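Dipeptidase AC. Metallo peptidase. MEROPS family M19 (Rhodobacter sphaeroides, PDB 3LY0) probably hydrolyses dipeptides as a zinc-dependent membrane-dipeptidase relative, and here holds two zinc ions and a phosphinate mimic of L-Ala-D-Ala. Local coordinates at residues A[38-42]-A[43-47]. Numbering follows the deposited sequence.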
loop_
_atom_site.group_PDB
_atom_site.type_symbol
_atom_site.label_atom_id
_atom_site.label_comp_id
_atom_site.label_asym_id
_atom_site.label_seq_id
_atom_site.Cartn_x
_atom_site.Cartn_y
_atom_site.Cartn_z
ATOM N N GLY A 38 -17.807 0.766 -1.986
ATOM C CA GLY A 38 -16.390 0.546 -1.769
ATOM C C GLY A 38 -15.998 -0.915 -1.687
ATOM O O GLY A 38 -16.752 -1.807 -2.093
ATOM N N HIS A 39 -14.806 -1.157 -1.153
ATOM C CA HIS A 39 -14.185 -2.471 -1.219
ATOM C C HIS A 39 -14.153 -3.199 0.110
ATOM O O HIS A 39 -14.188 -4.429 0.141
ATOM C CB HIS A 39 -12.750 -2.355 -1.722
ATOM C CG HIS A 39 -12.637 -1.941 -3.152
ATOM N ND1 HIS A 39 -11.530 -1.288 -3.646
ATOM C CD2 HIS A 39 -13.486 -2.094 -4.197
ATOM C CE1 HIS A 39 -11.701 -1.053 -4.934
ATOM N NE2 HIS A 39 -12.879 -1.536 -5.295
ATOM N N LEU A 40 -14.064 -2.441 1.198
ATOM C CA LEU A 40 -13.836 -3.002 2.529
ATOM C C LEU A 40 -14.890 -2.587 3.549
ATOM O O LEU A 40 -15.475 -1.501 3.460
ATOM C CB LEU A 40 -12.461 -2.567 3.064
ATOM C CG LEU A 40 -11.233 -3.205 2.412
ATOM C CD1 LEU A 40 -9.986 -2.371 2.728
ATOM C CD2 LEU A 40 -11.059 -4.635 2.866
ATOM N N ASP A 41 -15.101 -3.471 4.523
ATOM C CA ASP A 41 -15.767 -3.195 5.791
ATOM C C ASP A 41 -15.604 -4.477 6.596
ATOM O O ASP A 41 -15.145 -5.485 6.058
ATOM C CB ASP A 41 -17.243 -2.795 5.617
ATOM C CG ASP A 41 -18.007 -3.731 4.704
ATOM O OD1 ASP A 41 -18.146 -4.920 5.061
ATOM O OD2 ASP A 41 -18.472 -3.268 3.630
ATOM N N LEU A 42 -15.938 -4.450 7.876
ATOM C CA LEU A 42 -15.634 -5.615 8.707
ATOM C C LEU A 42 -16.341 -6.908 8.238
ATOM O O LEU A 42 -15.690 -7.945 8.091
ATOM C CB LEU A 42 -15.878 -5.315 10.189
ATOM C CG LEU A 42 -15.489 -6.445 11.150
ATOM C CD1 LEU A 42 -14.068 -6.930 10.898
ATOM C CD2 LEU A 42 -15.666 -6.000 12.590
ATOM N N PRO A 43 -17.662 -6.843 7.979
ATOM C CA PRO A 43 -18.326 -8.070 7.524
ATOM C C PRO A 43 -17.729 -8.628 6.235
ATOM O O PRO A 43 -17.510 -9.843 6.153
ATOM C CB PRO A 43 -19.777 -7.626 7.315
ATOM C CG PRO A 43 -19.953 -6.481 8.263
ATOM C CD PRO A 43 -18.620 -5.750 8.206
ATOM N N ARG A 44 -17.465 -7.781 5.243
ATOM C CA ARG A 44 -16.907 -8.297 3.998
ATOM C C ARG A 44 -15.481 -8.821 4.170
ATOM O O ARG A 44 -15.083 -9.766 3.488
ATOM C CB ARG A 44 -17.007 -7.280 2.865
ATOM C CG ARG A 44 -18.417 -7.123 2.316
ATOM C CD ARG A 44 -18.436 -6.249 1.073
ATOM N NE ARG A 44 -18.066 -4.872 1.386
ATOM C CZ ARG A 44 -17.790 -3.938 0.477
ATOM N NH1 ARG A 44 -17.815 -4.233 -0.818
ATOM N NH2 ARG A 44 -17.464 -2.712 0.866
ATOM N N MET A 45 -14.705 -8.207 5.067
ATOM C CA MET A 45 -13.385 -8.750 5.383
ATOM C C MET A 45 -13.497 -10.200 5.830
ATOM O O MET A 45 -12.724 -11.054 5.402
ATOM C CB MET A 45 -12.703 -7.945 6.500
ATOM C CG MET A 45 -12.178 -6.564 6.091
ATOM S SD MET A 45 -11.568 -5.638 7.562
ATOM C CE MET A 45 -10.998 -4.107 6.754
ATOM N N LYS A 46 -14.452 -10.481 6.716
ATOM C CA LYS A 46 -14.591 -11.850 7.209
ATOM C C LYS A 46 -15.022 -12.798 6.090
ATOM O O LYS A 46 -14.528 -13.917 6.008
ATOM C CB LYS A 46 -15.559 -11.935 8.392
ATOM C CG LYS A 46 -15.231 -10.985 9.534
ATOM C CD LYS A 46 -13.782 -11.115 9.993
ATOM C CE LYS A 46 -13.504 -12.465 10.635
ATOM N NZ LYS A 46 -12.130 -12.506 11.222
ATOM N N GLU A 47 -15.917 -12.346 5.220
ATOM C CA GLU A 47 -16.379 -13.199 4.122
ATOM C C GLU A 47 -15.276 -13.496 3.110
ATOM O O GLU A 47 -15.223 -14.582 2.538
ATOM C CB GLU A 47 -17.591 -12.590 3.406
ATOM C CG GLU A 47 -18.816 -12.397 4.297
ATOM C CD GLU A 47 -19.185 -13.656 5.079
ATOM O OE1 GLU A 47 -19.162 -14.761 4.505
ATOM O OE2 GLU A 47 -19.492 -13.539 6.278
#
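D41 and R44 join the loop to the first turn of helix 42-48 through both oxygens of one carboxylate. OD1 of D41 accepts a hydrogen bond from the backbone N of R44 at 2.9 Å, nearly straight (165°), the N-cap interaction. With CG placed between the backbone N and the carbonyl carbon (chi1 48°), the short aspartate side chain curls back over the helix start.

The other oxygen carries the salt bridge: NE and NH2 of R44 both donate to D41 OD2, at 2.8 and 3.0 Å, from the same face of the carboxylate. The carboxylate and guanidinium planes lie 30° apart. A bend at chi3 turns the arginine back along the loop, where NH1 of R44 donates to G38 O at 2.9 Å, with a weak bond from NH2, while H39 O lies over one guanidinium face. G38, lacking a side chain, easily adopts its positive phi. A methionine in place of R44 would probably leave D41 OD2 without its charged mate and G38 O without these donors.

Backbone bonds then begin the helix, M45 N to D41 O and K46 N to L42 O. P43 suits the first turn because it has no N-H to leave unpaired, and its CD packs 3.3 Å from D41 OD1.

On the buried side, L40 CD2 meets M45 CG at 3.9 Å; the long, unbranched M45 side chain also touches F50 and F55 of strand 50-57. The whole is an aspartate N-cap reinforced by an i to i+3 salt bridge, tying helix 42-48 to a loop whose L40 side chain lies about 10 Å from a zinc ion of this TIM-barrel-type dipeptidase.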